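Local structure of major capsid protein (Norovirus Hu/GI.7/TCH-060/USA/2003, 4P25) at residues Q38-Q43 with D172-P177; L18-V23 with V219-P224; N28-S33 with A201-M206; G240-L245 with K260-G265. The protein forms the norovirus capsid, whose protruding P domain, the part studied here, binds histo-blood group antigens such as the Lewis Y glycan. All coordinates share one frame; numbering follows the deposited sequence.

Overall arrangement
Interactions 2, 3 and 4 all reach one curled antiparallel sheet, while interaction 1 joins two loops that pack against it. R22 ties interaction 2 to interaction 1: its NH1 donates to P173 O at 2.9 Å. Interactions 2 and 3 share the pairing of strands 218-221 and 201-208, with C221 O 2.8 Å from F205 N, and their centres lie about 10 Å apart. Y204 of interaction 3 meets W174 of interaction 1 edge-to-face. Interaction 4 stands apart on the 242-248/255-262 hairpin, touching interaction 2 through L223 and G265. The glycan is remote: P173 of interaction 1 has its side chain about 14 Å from a bound fucose.

Interaction 1: residues Q38-Q43 with D172-P177; sequences QVVQFQ and DPWKIP
Q38 reaches W174 with the tip of an extended side chain: CG is anti to the backbone N (chi1 177°), and NE2 comes within 3.9 Å of W174 CB. The amide lies across the indole with the two planes 30° apart, its OE1 above one ring face near the rim. V40 meets the same indole at its edge, CG1 lying 3.9 Å from CE3 and close to the ring plane. At Q41 the link becomes polar. A single water accepts from Q41 N and donates to W174 O, each at 2.8 Å, and so bridges two backbones that share no direct hydrogen bond. W174 is the third residue of a type I turn from D172 to K175, and its N-H is held by D172 OD1 in an Asx turn; loop meets loop here, beside the sheet strand 201-208, whose Y204 touches both V40 and W174. The carbonyl of Q41 also faces I176, with CG2 3.3 Å from Q41 O. F42 turns its ring edge to W174 O, CE1 lying 3.4 Å from that oxygen, and carries R22 in a cation-pi contact. I176 CG2 sits at the same ring's edge. Q43, bent at chi2 (-59°), folds back to give NE2 to Q41 O at 3.0 Å, while its OE1 accepts from A190 N; NE2 also lies against I176 CD1.

Interaction 2: residues L18-V23 with V219-P224; sequences LANSRV and VPCTLP
R22 donates through NH1 to P220 O at 2.9 Å, with the carbonyl oxygen in the guanidinium plane and an N-H...O angle of 163°. A bend at chi3 (73°) turns the guanidinium edge-on toward this carbonyl. NH1 also donates to P173 O and NE forms a salt bridge with D103, so the buried charge is gripped from several sides. S21 OG donates to L223 O at 2.7 Å, approaching nearly along the C=O axis. The S21 backbone N-H points almost straight at C221 SG, a long bond of 3.6 Å. N20 works in both directions: ND2 gives a bent bond to V219 O at 3.2 Å from above the carbonyl plane, while OD1 accepts R22 N on a lone pair and closes an Asx turn. The N20 amide also lies against C221, N20 OD1 being 3.5 Å from C221 CB. Around these bonds lies apolar packing. V23 and V219 meet tip to tip, with V23 CG2 3.9 Å from V219 CB, and L18 CD1 touches P224 at 3.8 Å from P224 CB. A19 packs on S60 of the second subunit. The contact thus pins an irregular N-terminal loop along strand 218-221 and the loop that follows it, up to P224, the N-cap position of helix 225-234. An Asx turn and side-chain-to-carbonyl bonds, not strand pairing, fasten this segment to the sheet of the calicivirus P domain.

Interaction 3: residues N28-S33 with A201-M206; sequences NKMTVS and AIVYFM
A201 opens the contact by setting its CB against V32 CG1 at 3.8 Å. The next carbonyl, I202 O, is joined to S33 N by a water that donates to the oxygen and accepts from the amide, carrying the link on beyond the direct pairing of the strands. V203 CG1, anti to the backbone N (chi1 175°), lies 3.9 Å from M30 CG and also covers one face of the F205 ring near its rim. Y204 pairs with T31 in both directions: Y204 N donates to T31 O, and T31 N to Y204 O, each at 2.9 Å. Its ring runs out beside S33, with CE2 4.0 Å from S33 CB, and a second water, near the ring plane, links Y204 OH with S33 OG. The S33 hydroxyl is also bonded to D35 O. F205 and M30 form the non-hydrogen-bonded pair; their side chains lie alongside each other and point the same way, so that M30 CG rests 3.7 Å from F205 CE1 and SD makes an oblique Met-aromatic contact. M206, folded at chi2 and chi3, sets CG and SD beside T31 CG2. Its N-H donates to K29 O, and M206 O accepts from N28 N at 2.7 Å; N28 and K29 therefore both oppose M206 in a classic beta bulge. Strand 201-208 is the shared centre: beyond it, F205 pairs with C221 of strand 218-221 and V203 with I267 of strand 266-269, while F286 of strand 285-292 covers M30 and F205.

Interaction 4: residues G240-L245 with K260-G265; sequences GEAALL and KLYPDG
A243 and L261 carry the backbone bonds, two nearly straight hydrogen bonds closing one antiparallel hydrogen-bonded pair. A243 N donates to L261 O at 2.8 Å with an angle of 177° at the hydrogen, and L261 N returns to A243 O at 2.7 Å. Weaker CA-H...O contacts flank them, from K260 CA to A243 O and from A242 CA to L261 O. Among the apolar contacts, A242 puts its methyl over one face of the Y262 ring, toward the rim, with CB 4.2 Å from CE1. K260, bent at chi3 (75°), brings CE to 4.0 Å from A242 CB, so the methyl touches both the phenol and the lysine chain. On the other side of the sheet A243 CB faces L261 CB, and L245 reaches back across the strand to set CD1 4.0 Å from L261 CB. At the open end of the pairing, P263 brings CD to within 3.1 Å of E241 O. Among the polar groups, K260 NZ has a weak bond to Y262 OH, but its stronger partner is E200, which forms a salt bridge with NZ and also bonds Y262 OH. E241 OE1 accepts from R294 N. Strands 242-248 and 255-262 form a beta hairpin, and this contact lies at its end remote from the connecting turn, where the first strand also pairs with strand 285-292 and the second with strand 266-269, in the curled antiparallel sheet of the P domain.

Interaction 1: residues Q38-Q43 with D172-P177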
loop_
_atom_site.group_PDB
_atom_site.type_symbol
_atom_site.label_atom_id
_atom_site.label_comp_id
_atom_site.label_asym_id
_atom_site.label_seq_id
_atom_site.Cartn_x
_atom_site.Cartn_y
_atom_site.Cartn_z
ATOM N N GLN A 38 6.442 -27.361 7.570
ATOM C CA GLN A 38 5.946 -26.932 6.262
ATOM C C GLN A 38 6.904 -25.958 5.573
ATOM O O GLN A 38 7.334 -24.969 6.166
ATOM C CB GLN A 38 4.549 -26.309 6.371
ATOM C CG GLN A 38 4.009 -25.788 5.039
ATOM C CD GLN A 38 2.556 -25.340 5.101
ATOM O OE1 GLN A 38 1.946 -25.297 6.170
ATOM N NE2 GLN A 38 1.994 -25.007 3.943
ATOM N N VAL A 39 7.230 -26.260 4.321
ATOM C CA VAL A 39 8.080 -25.405 3.499
ATOM C C VAL A 39 7.207 -24.511 2.625
ATOM O O VAL A 39 6.223 -24.979 2.053
ATOM C CB VAL A 39 8.990 -26.259 2.580
ATOM C CG1 VAL A 39 9.785 -25.381 1.628
ATOM C CG2 VAL A 39 9.919 -27.127 3.409
ATOM N N VAL A 40 7.547 -23.227 2.541
ATOM C CA VAL A 40 6.847 -22.318 1.634
ATOM C C VAL A 40 7.812 -21.731 0.610
ATOM O O VAL A 40 9.031 -21.799 0.777
ATOM C CB VAL A 40 6.111 -21.174 2.380
ATOM C CG1 VAL A 40 5.065 -21.747 3.340
ATOM C CG2 VAL A 40 7.104 -20.258 3.108
ATOM N N GLN A 41 7.261 -21.161 -0.455
ATOM C CA GLN A 41 8.097 -20.590 -1.500
ATOM C C GLN A 41 7.437 -19.351 -2.096
ATOM O O GLN A 41 7.395 -19.179 -3.318
ATOM C CB GLN A 41 8.388 -21.629 -2.590
ATOM C CG GLN A 41 9.597 -21.258 -3.433
ATOM C CD GLN A 41 9.853 -22.206 -4.584
ATOM O OE1 GLN A 41 9.161 -23.212 -4.750
ATOM N NE2 GLN A 41 10.860 -21.888 -5.387
ATOM N N PHE A 42 6.918 -18.493 -1.224
ATOM C CA PHE A 42 6.259 -17.263 -1.654
ATOM C C PHE A 42 7.184 -16.471 -2.571
ATOM O O PHE A 42 8.403 -16.453 -2.361
ATOM C CB PHE A 42 5.853 -16.417 -0.439
ATOM C CG PHE A 42 4.982 -17.144 0.555
ATOM C CD1 PHE A 42 4.131 -18.163 0.152
ATOM C CD2 PHE A 42 5.009 -16.795 1.900
ATOM C CE1 PHE A 42 3.330 -18.830 1.073
ATOM C CE2 PHE A 42 4.206 -17.455 2.825
ATOM C CZ PHE A 42 3.367 -18.472 2.406
ATOM N N GLN A 43 6.612 -15.839 -3.592
ATOM C CA GLN A 43 7.395 -15.051 -4.547
ATOM C C GLN A 43 7.311 -13.558 -4.273
ATOM O O GLN A 43 8.146 -12.789 -4.738
ATOM C CB GLN A 43 6.956 -15.357 -5.981
ATOM C CG GLN A 43 7.283 -16.783 -6.385
ATOM C CD GLN A 43 8.762 -17.066 -6.275
ATOM O OE1 GLN A 43 9.580 -16.372 -6.884
ATOM N NE2 GLN A 43 9.118 -18.083 -5.496
ATOM N N ASP A 172 -6.026 -22.908 -1.195
ATOM C CA ASP A 172 -4.922 -22.923 -0.242
ATOM C C ASP A 172 -3.984 -21.766 -0.567
ATOM O O ASP A 172 -3.177 -21.867 -1.490
ATOM C CB ASP A 172 -4.159 -24.247 -0.335
ATOM C CG ASP A 172 -3.040 -24.357 0.688
ATOM O OD1 ASP A 172 -2.747 -23.360 1.379
ATOM O OD2 ASP A 172 -2.443 -25.451 0.804
ATOM N N PRO A 173 -4.071 -20.669 0.204
ATOM C CA PRO A 173 -3.260 -19.491 -0.117
ATOM C C PRO A 173 -1.789 -19.641 0.274
ATOM O O PRO A 173 -1.019 -18.695 0.104
ATOM C CB PRO A 173 -3.925 -18.388 0.708
ATOM C CG PRO A 173 -4.450 -19.103 1.904
ATOM C CD PRO A 173 -4.934 -20.440 1.379
ATOM N N TRP A 174 -1.406 -20.809 0.784
ATOM C CA TRP A 174 -0.005 -21.086 1.092
ATOM C C TRP A 174 0.766 -21.572 -0.139
ATOM O O TRP A 174 1.992 -21.685 -0.110
ATOM C CB TRP A 174 0.091 -22.100 2.237
ATOM C CG TRP A 174 -0.489 -21.581 3.517
ATOM C CD1 TRP A 174 -1.810 -21.359 3.789
ATOM C CD2 TRP A 174 0.228 -21.211 4.696
ATOM N NE1 TRP A 174 -1.957 -20.870 5.063
ATOM C CE2 TRP A 174 -0.718 -20.771 5.644
ATOM C CE3 TRP A 174 1.583 -21.207 5.046
ATOM C CZ2 TRP A 174 -0.355 -20.336 6.917
ATOM C CZ3 TRP A 174 1.939 -20.775 6.307
ATOM C CH2 TRP A 174 0.977 -20.346 7.228
ATOM N N LYS A 175 0.041 -21.850 -1.217
ATOM C CA LYS A 175 0.655 -22.275 -2.476
ATOM C C LYS A 175 1.039 -21.078 -3.359
ATOM O O LYS A 175 0.507 -19.985 -3.197
ATOM C CB LYS A 175 -0.307 -23.178 -3.246
ATOM C CG LYS A 175 -0.598 -24.491 -2.539
ATOM C CD LYS A 175 -1.517 -25.370 -3.361
ATOM C CE LYS A 175 -1.579 -26.779 -2.792
ATOM N NZ LYS A 175 -2.552 -27.619 -3.536
ATOM N N ILE A 176 1.972 -21.309 -4.280
ATOM C CA ILE A 176 2.313 -20.316 -5.291
ATOM C C ILE A 176 1.946 -20.819 -6.695
ATOM O O ILE A 176 1.704 -22.015 -6.880
ATOM C CB ILE A 176 3.822 -19.935 -5.263
ATOM C CG1 ILE A 176 4.702 -21.166 -5.502
ATOM C CG2 ILE A 176 4.159 -19.202 -3.973
ATOM C CD1 ILE A 176 6.096 -20.822 -6.007
ATOM N N PRO A 177 1.874 -19.908 -7.679
ATOM C CA PRO A 177 1.526 -20.353 -9.029
ATOM C C PRO A 177 2.664 -21.093 -9.712
ATOM O O PRO A 177 3.801 -21.071 -9.239
ATOM C CB PRO A 177 1.285 -19.031 -9.781
ATOM C CG PRO A 177 1.086 -17.997 -8.719
ATOM C CD PRO A 177 1.947 -18.437 -7.595
HETATM O O HOH W 1 4.611 -21.812 -1.155
#

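Interaction 2: residues L18-V23 with V219-P224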
loop_
_atom_site.group_PDB
_atom_site.type_symbol
_atom_site.label_atom_id
_atom_site.label_comp_id
_atom_site.label_asym_id
_atom_site.label_seq_id
_atom_site.Cartn_x
_atom_site.Cartn_y
_atom_site.Cartn_z
ATOM N N LEU A 18 1.218 -2.506 9.742
ATOM C CA LEU A 18 2.048 -3.031 8.656
ATOM C C LEU A 18 1.212 -3.762 7.614
ATOM O O LEU A 18 0.236 -4.434 7.959
ATOM C CB LEU A 18 3.124 -3.967 9.207
ATOM C CG LEU A 18 4.169 -3.284 10.088
ATOM C CD1 LEU A 18 5.179 -4.289 10.621
ATOM C CD2 LEU A 18 4.858 -2.181 9.293
ATOM N N ALA A 19 1.601 -3.633 6.345
ATOM C CA ALA A 19 0.880 -4.261 5.240
ATOM C C ALA A 19 1.336 -5.689 4.942
ATOM O O ALA A 19 2.506 -6.027 5.091
ATOM C CB ALA A 19 1.003 -3.406 3.975
ATOM N N ASN A 20 0.396 -6.519 4.507
ATOM C CA ASN A 20 0.728 -7.812 3.935
ATOM C C ASN A 20 1.517 -7.591 2.641
ATOM O O ASN A 20 1.287 -6.615 1.911
ATOM C CB ASN A 20 -0.556 -8.592 3.640
ATOM C CG ASN A 20 -0.326 -10.088 3.536
ATOM O OD1 ASN A 20 0.206 -10.586 2.535
ATOM N ND2 ASN A 20 -0.769 -10.823 4.554
ATOM N N SER A 21 2.449 -8.496 2.364
ATOM C CA SER A 21 3.275 -8.387 1.171
ATOM C C SER A 21 2.780 -9.255 0.016
ATOM O O SER A 21 3.377 -9.240 -1.063
ATOM C CB SER A 21 4.716 -8.746 1.514
ATOM O OG SER A 21 4.799 -10.023 2.135
ATOM N N ARG A 22 1.696 -9.999 0.232
ATOM C CA ARG A 22 1.142 -10.877 -0.808
ATOM C C ARG A 22 -0.268 -10.494 -1.266
ATOM O O ARG A 22 -0.695 -10.871 -2.358
ATOM C CB ARG A 22 1.196 -12.353 -0.381
ATOM C CG ARG A 22 2.627 -12.900 -0.282
ATOM C CD ARG A 22 2.653 -14.357 0.189
ATOM N NE ARG A 22 2.210 -15.285 -0.851
ATOM C CZ ARG A 22 1.369 -16.297 -0.656
ATOM N NH1 ARG A 22 0.853 -16.533 0.545
ATOM N NH2 ARG A 22 1.043 -17.085 -1.671
ATOM N N VAL A 23 -0.985 -9.742 -0.436
ATOM C CA VAL A 23 -2.271 -9.164 -0.820
ATOM C C VAL A 23 -2.351 -7.741 -0.278
ATOM O O VAL A 23 -1.666 -7.415 0.696
ATOM C CB VAL A 23 -3.487 -9.996 -0.306
ATOM C CG1 VAL A 23 -3.651 -11.291 -1.107
ATOM C CG2 VAL A 23 -3.382 -10.259 1.202
ATOM N N VAL A 219 -4.611 -14.795 4.431
ATOM C CA VAL A 219 -3.445 -14.953 3.567
ATOM C C VAL A 219 -2.158 -14.757 4.364
ATOM O O VAL A 219 -1.993 -13.732 5.030
ATOM C CB VAL A 219 -3.474 -13.933 2.413
ATOM C CG1 VAL A 219 -2.209 -14.038 1.565
ATOM C CG2 VAL A 219 -4.717 -14.139 1.554
ATOM N N PRO A 220 -1.244 -15.737 4.306
ATOM C CA PRO A 220 0.040 -15.596 4.999
ATOM C C PRO A 220 1.087 -14.889 4.149
ATOM O O PRO A 220 1.034 -14.956 2.922
ATOM C CB PRO A 220 0.470 -17.052 5.198
ATOM C CG PRO A 220 -0.064 -17.737 3.958
ATOM C CD PRO A 220 -1.384 -17.056 3.659
ATOM N N CYS A 221 2.027 -14.215 4.801
ATOM C CA CYS A 221 3.241 -13.764 4.129
ATOM C C CYS A 221 4.393 -13.884 5.120
ATOM O O CYS A 221 4.165 -14.025 6.323
ATOM C CB CYS A 221 3.096 -12.333 3.588
ATOM S SG CYS A 221 3.029 -11.027 4.842
ATOM N N THR A 222 5.624 -13.837 4.627
ATOM C CA THR A 222 6.774 -14.029 5.506
ATOM C C THR A 222 7.517 -12.749 5.901
ATOM O O THR A 222 8.331 -12.775 6.816
ATOM C CB THR A 222 7.760 -15.057 4.922
ATOM O OG1 THR A 222 7.975 -14.775 3.539
ATOM C CG2 THR A 222 7.199 -16.472 5.062
ATOM N N LEU A 223 7.251 -11.641 5.208
ATOM C CA LEU A 223 7.712 -10.323 5.658
ATOM C C LEU A 223 6.619 -9.292 5.431
ATOM O O LEU A 223 6.041 -9.238 4.347
ATOM C CB LEU A 223 8.960 -9.863 4.902
ATOM C CG LEU A 223 10.313 -10.496 5.209
ATOM C CD1 LEU A 223 11.340 -9.992 4.207
ATOM C CD2 LEU A 223 10.752 -10.175 6.625
ATOM N N PRO A 224 6.331 -8.470 6.453
ATOM C CA PRO A 224 5.436 -7.337 6.206
ATOM C C PRO A 224 6.047 -6.466 5.114
ATOM O O PRO A 224 7.277 -6.376 5.031
ATOM C CB PRO A 224 5.435 -6.592 7.548
ATOM C CG PRO A 224 5.851 -7.625 8.561
ATOM C CD PRO A 224 6.842 -8.487 7.837
#

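Interaction 3: residues N28-S33 with A201-M206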
loop_
_atom_site.group_PDB
_atom_site.type_symbol
_atom_site.label_atom_id
_atom_site.label_comp_id
_atom_site.label_asym_id
_atom_site.label_seq_id
_atom_site.Cartn_x
_atom_site.Cartn_y
_atom_site.Cartn_z
ATOM N N ASN A 28 -3.155 -8.722 10.468
ATOM C CA ASN A 28 -4.115 -8.925 11.541
ATOM C C ASN A 28 -3.521 -9.683 12.723
ATOM O O ASN A 28 -3.917 -9.466 13.866
ATOM C CB ASN A 28 -5.320 -9.704 10.989
ATOM C CG ASN A 28 -6.246 -10.206 12.076
ATOM O OD1 ASN A 28 -6.209 -11.381 12.450
ATOM N ND2 ASN A 28 -7.094 -9.321 12.581
ATOM N N LYS A 29 -2.572 -10.576 12.441
ATOM C CA LYS A 29 -1.950 -11.398 13.476
ATOM C C LYS A 29 -0.750 -12.144 12.922
ATOM O O LYS A 29 -0.543 -12.194 11.707
ATOM C CB LYS A 29 -2.950 -12.417 14.035
ATOM C CG LYS A 29 -3.367 -13.489 13.035
ATOM C CD LYS A 29 -4.503 -14.350 13.574
ATOM C CE LYS A 29 -3.994 -15.553 14.352
ATOM N NZ LYS A 29 -5.125 -16.365 14.891
ATOM N N MET A 30 0.044 -12.710 13.829
ATOM C CA MET A 30 1.111 -13.639 13.482
ATOM C C MET A 30 0.644 -15.042 13.783
ATOM O O MET A 30 -0.253 -15.242 14.598
ATOM C CB MET A 30 2.338 -13.391 14.355
ATOM C CG MET A 30 3.120 -12.153 14.039
ATOM S SD MET A 30 4.421 -11.885 15.262
ATOM C CE MET A 30 3.496 -11.209 16.640
ATOM N N THR A 31 1.268 -16.024 13.146
ATOM C CA THR A 31 1.039 -17.410 13.525
ATOM C C THR A 31 2.205 -18.273 13.070
ATOM O O THR A 31 3.062 -17.822 12.305
ATOM C CB THR A 31 -0.285 -17.947 12.938
ATOM O OG1 THR A 31 -0.654 -19.158 13.617
ATOM C CG2 THR A 31 -0.157 -18.210 11.438
ATOM N N VAL A 32 2.250 -19.503 13.565
ATOM C CA VAL A 32 3.155 -20.504 13.024
ATOM C C VAL A 32 2.290 -21.509 12.277
ATOM O O VAL A 32 1.091 -21.611 12.542
ATOM C CB VAL A 32 3.975 -21.191 14.130
ATOM C CG1 VAL A 32 4.987 -20.213 14.720
ATOM C CG2 VAL A 32 3.058 -21.741 15.218
ATOM N N SER A 33 2.874 -22.235 11.329
ATOM C CA SER A 33 2.094 -23.208 10.570
ATOM C C SER A 33 1.729 -24.409 11.436
ATOM O O SER A 33 2.465 -24.761 12.363
ATOM C CB SER A 33 2.828 -23.634 9.294
ATOM O OG SER A 33 4.131 -24.118 9.565
ATOM N N ALA A 201 10.332 -22.088 14.413
ATOM C CA ALA A 201 9.260 -22.149 13.435
ATOM C C ALA A 201 9.176 -20.813 12.719
ATOM O O ALA A 201 9.349 -19.763 13.336
ATOM C CB ALA A 201 7.942 -22.463 14.118
ATOM N N ILE A 202 8.918 -20.857 11.416
ATOM C CA ILE A 202 8.751 -19.641 10.625
ATOM C C ILE A 202 7.530 -18.871 11.109
ATOM O O ILE A 202 6.487 -19.455 11.398
ATOM C CB ILE A 202 8.587 -19.976 9.137
ATOM C CG1 ILE A 202 9.831 -20.713 8.626
ATOM C CG2 ILE A 202 8.346 -18.709 8.313
ATOM C CD1 ILE A 202 9.607 -21.460 7.346
ATOM N N VAL A 203 7.675 -17.558 11.211
ATOM C CA VAL A 203 6.562 -16.700 11.592
ATOM C C VAL A 203 5.843 -16.190 10.349
ATOM O O VAL A 203 6.467 -15.626 9.448
ATOM C CB VAL A 203 7.033 -15.517 12.446
ATOM C CG1 VAL A 203 5.874 -14.569 12.724
ATOM C CG2 VAL A 203 7.640 -16.027 13.746
ATOM N N TYR A 204 4.536 -16.417 10.302
ATOM C CA TYR A 204 3.716 -15.966 9.188
ATOM C C TYR A 204 2.826 -14.827 9.629
ATOM O O TYR A 204 2.214 -14.873 10.695
ATOM C CB TYR A 204 2.881 -17.116 8.626
ATOM C CG TYR A 204 3.749 -18.225 8.092
ATOM C CD1 TYR A 204 4.295 -18.147 6.821
ATOM C CD2 TYR A 204 4.055 -19.332 8.874
ATOM C CE1 TYR A 204 5.107 -19.147 6.333
ATOM C CE2 TYR A 204 4.869 -20.342 8.393
ATOM C CZ TYR A 204 5.392 -20.239 7.123
ATOM O OH TYR A 204 6.204 -21.231 6.630
ATOM N N PHE A 205 2.774 -13.796 8.795
ATOM C CA PHE A 205 1.977 -12.616 9.069
ATOM C C PHE A 205 0.695 -12.723 8.261
ATOM O O PHE A 205 0.734 -12.846 7.029
ATOM C CB PHE A 205 2.797 -11.369 8.731
ATOM C CG PHE A 205 4.094 -11.300 9.495
ATOM C CD1 PHE A 205 4.129 -10.764 10.772
ATOM C CD2 PHE A 205 5.266 -11.816 8.955
ATOM C CE1 PHE A 205 5.319 -10.720 11.497
ATOM C CE2 PHE A 205 6.459 -11.776 9.672
ATOM C CZ PHE A 205 6.486 -11.228 10.943
ATOM N N MET A 206 -0.439 -12.711 8.961
ATOM C CA MET A 206 -1.728 -13.071 8.378
ATOM C C MET A 206 -2.627 -11.863 8.138
ATOM O O MET A 206 -2.656 -10.934 8.947
ATOM C CB MET A 206 -2.472 -14.048 9.299
ATOM C CG MET A 206 -1.659 -15.264 9.753
ATOM S SD MET A 206 -0.970 -16.251 8.411
ATOM C CE MET A 206 -2.455 -16.826 7.587
HETATM O O HOH W 2 5.700 -22.060 11.393
HETATM O O HOH W 3 6.454 -23.497 8.134
#

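Interaction 4: residues G240-L245 with K260-G265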
loop_
_atom_site.group_PDB
_atom_site.type_symbol
_atom_site.label_atom_id
_atom_site.label_comp_id
_atom_site.label_asym_id
_atom_site.label_seq_id
_atom_site.Cartn_x
_atom_site.Cartn_y
_atom_site.Cartn_z
ATOM N N GLY A 240 26.066 -10.558 11.137
ATOM C CA GLY A 240 25.939 -11.762 11.932
ATOM C C GLY A 240 25.090 -12.759 11.179
ATOM O O GLY A 240 24.568 -12.455 10.108
ATOM N N GLU A 241 24.941 -13.948 11.746
ATOM C CA GLU A 241 24.208 -15.015 11.082
ATOM C C GLU A 241 22.701 -14.858 11.228
ATOM O O GLU A 241 21.934 -15.465 10.482
ATOM C CB GLU A 241 24.676 -16.371 11.606
ATOM C CG GLU A 241 26.115 -16.679 11.212
ATOM C CD GLU A 241 26.649 -17.936 11.859
ATOM O OE1 GLU A 241 26.226 -18.251 12.990
ATOM O OE2 GLU A 241 27.498 -18.607 11.232
ATOM N N ALA A 242 22.285 -14.036 12.185
ATOM C CA ALA A 242 20.873 -13.720 12.379
ATOM C C ALA A 242 20.752 -12.453 13.209
ATOM O O ALA A 242 21.649 -12.126 13.995
ATOM C CB ALA A 242 20.145 -14.872 13.057
ATOM N N ALA A 243 19.648 -11.736 13.029
ATOM C CA ALA A 243 19.371 -10.551 13.829
ATOM C C ALA A 243 18.328 -10.885 14.878
ATOM O O ALA A 243 17.219 -11.319 14.552
ATOM C CB ALA A 243 18.894 -9.403 12.947
ATOM N N LEU A 244 18.695 -10.705 16.141
ATOM C CA LEU A 244 17.765 -10.917 17.238
ATOM C C LEU A 244 16.862 -9.702 17.373
ATOM O O LEU A 244 17.341 -8.581 17.524
ATOM C CB LEU A 244 18.524 -11.158 18.549
ATOM C CG LEU A 244 17.659 -11.348 19.798
ATOM C CD1 LEU A 244 16.860 -12.644 19.727
ATOM C CD2 LEU A 244 18.516 -11.299 21.059
ATOM N N LEU A 245 15.554 -9.926 17.300
ATOM C CA LEU A 245 14.582 -8.851 17.451
ATOM C C LEU A 245 13.789 -9.047 18.726
ATOM O O LEU A 245 13.558 -10.175 19.152
ATOM C CB LEU A 245 13.590 -8.846 16.286
ATOM C CG LEU A 245 14.098 -8.862 14.852
ATOM C CD1 LEU A 245 12.912 -8.841 13.909
ATOM C CD2 LEU A 245 15.036 -7.690 14.582
ATOM N N LYS A 260 14.058 -14.290 15.657
ATOM C CA LYS A 260 15.264 -14.182 14.841
ATOM C C LYS A 260 14.935 -13.837 13.398
ATOM O O LYS A 260 14.077 -14.458 12.770
ATOM C CB LYS A 260 16.131 -15.445 14.926
ATOM C CG LYS A 260 16.939 -15.512 16.213
ATOM C CD LYS A 260 17.373 -16.932 16.566
ATOM C CE LYS A 260 18.523 -17.425 15.704
ATOM N NZ LYS A 260 18.825 -18.860 15.983
ATOM N N LEU A 261 15.622 -12.818 12.894
ATOM C CA LEU A 261 15.489 -12.387 11.513
ATOM C C LEU A 261 16.723 -12.844 10.743
ATOM O O LEU A 261 17.844 -12.426 11.044
ATOM C CB LEU A 261 15.342 -10.867 11.458
ATOM C CG LEU A 261 15.403 -10.162 10.101
ATOM C CD1 LEU A 261 14.250 -10.585 9.204
ATOM C CD2 LEU A 261 15.414 -8.655 10.305
ATOM N N TYR A 262 16.510 -13.710 9.758
ATOM C CA TYR A 262 17.617 -14.323 9.027
ATOM C C TYR A 262 17.978 -13.518 7.780
ATOM O O TYR A 262 17.112 -12.870 7.187
ATOM C CB TYR A 262 17.265 -15.765 8.658
ATOM C CG TYR A 262 17.333 -16.716 9.830
ATOM C CD1 TYR A 262 18.509 -17.390 10.122
ATOM C CD2 TYR A 262 16.230 -16.937 10.644
ATOM C CE1 TYR A 262 18.588 -18.259 11.184
ATOM C CE2 TYR A 262 16.300 -17.806 11.717
ATOM C CZ TYR A 262 17.485 -18.467 11.980
ATOM O OH TYR A 262 17.589 -19.346 13.038
ATOM N N PRO A 263 19.264 -13.546 7.389
ATOM C CA PRO A 263 19.766 -12.759 6.257
ATOM C C PRO A 263 19.011 -12.993 4.943
ATOM O O PRO A 263 18.892 -12.062 4.145
ATOM C CB PRO A 263 21.228 -13.211 6.144
ATOM C CG PRO A 263 21.591 -13.589 7.549
ATOM C CD PRO A 263 20.356 -14.265 8.076
ATOM N N ASP A 264 18.492 -14.200 4.730
ATOM C CA ASP A 264 17.711 -14.476 3.522
ATOM C C ASP A 264 16.297 -13.887 3.555
ATOM O O ASP A 264 15.556 -13.980 2.577
ATOM C CB ASP A 264 17.667 -15.975 3.217
ATOM C CG ASP A 264 18.997 -16.505 2.711
ATOM O OD1 ASP A 264 19.864 -15.680 2.357
ATOM O OD2 ASP A 264 19.170 -17.741 2.661
ATOM N N GLY A 265 15.926 -13.291 4.683
ATOM C CA GLY A 265 14.706 -12.501 4.752
ATOM C C GLY A 265 13.469 -13.246 5.210
ATOM O O GLY A 265 12.454 -13.280 4.512
#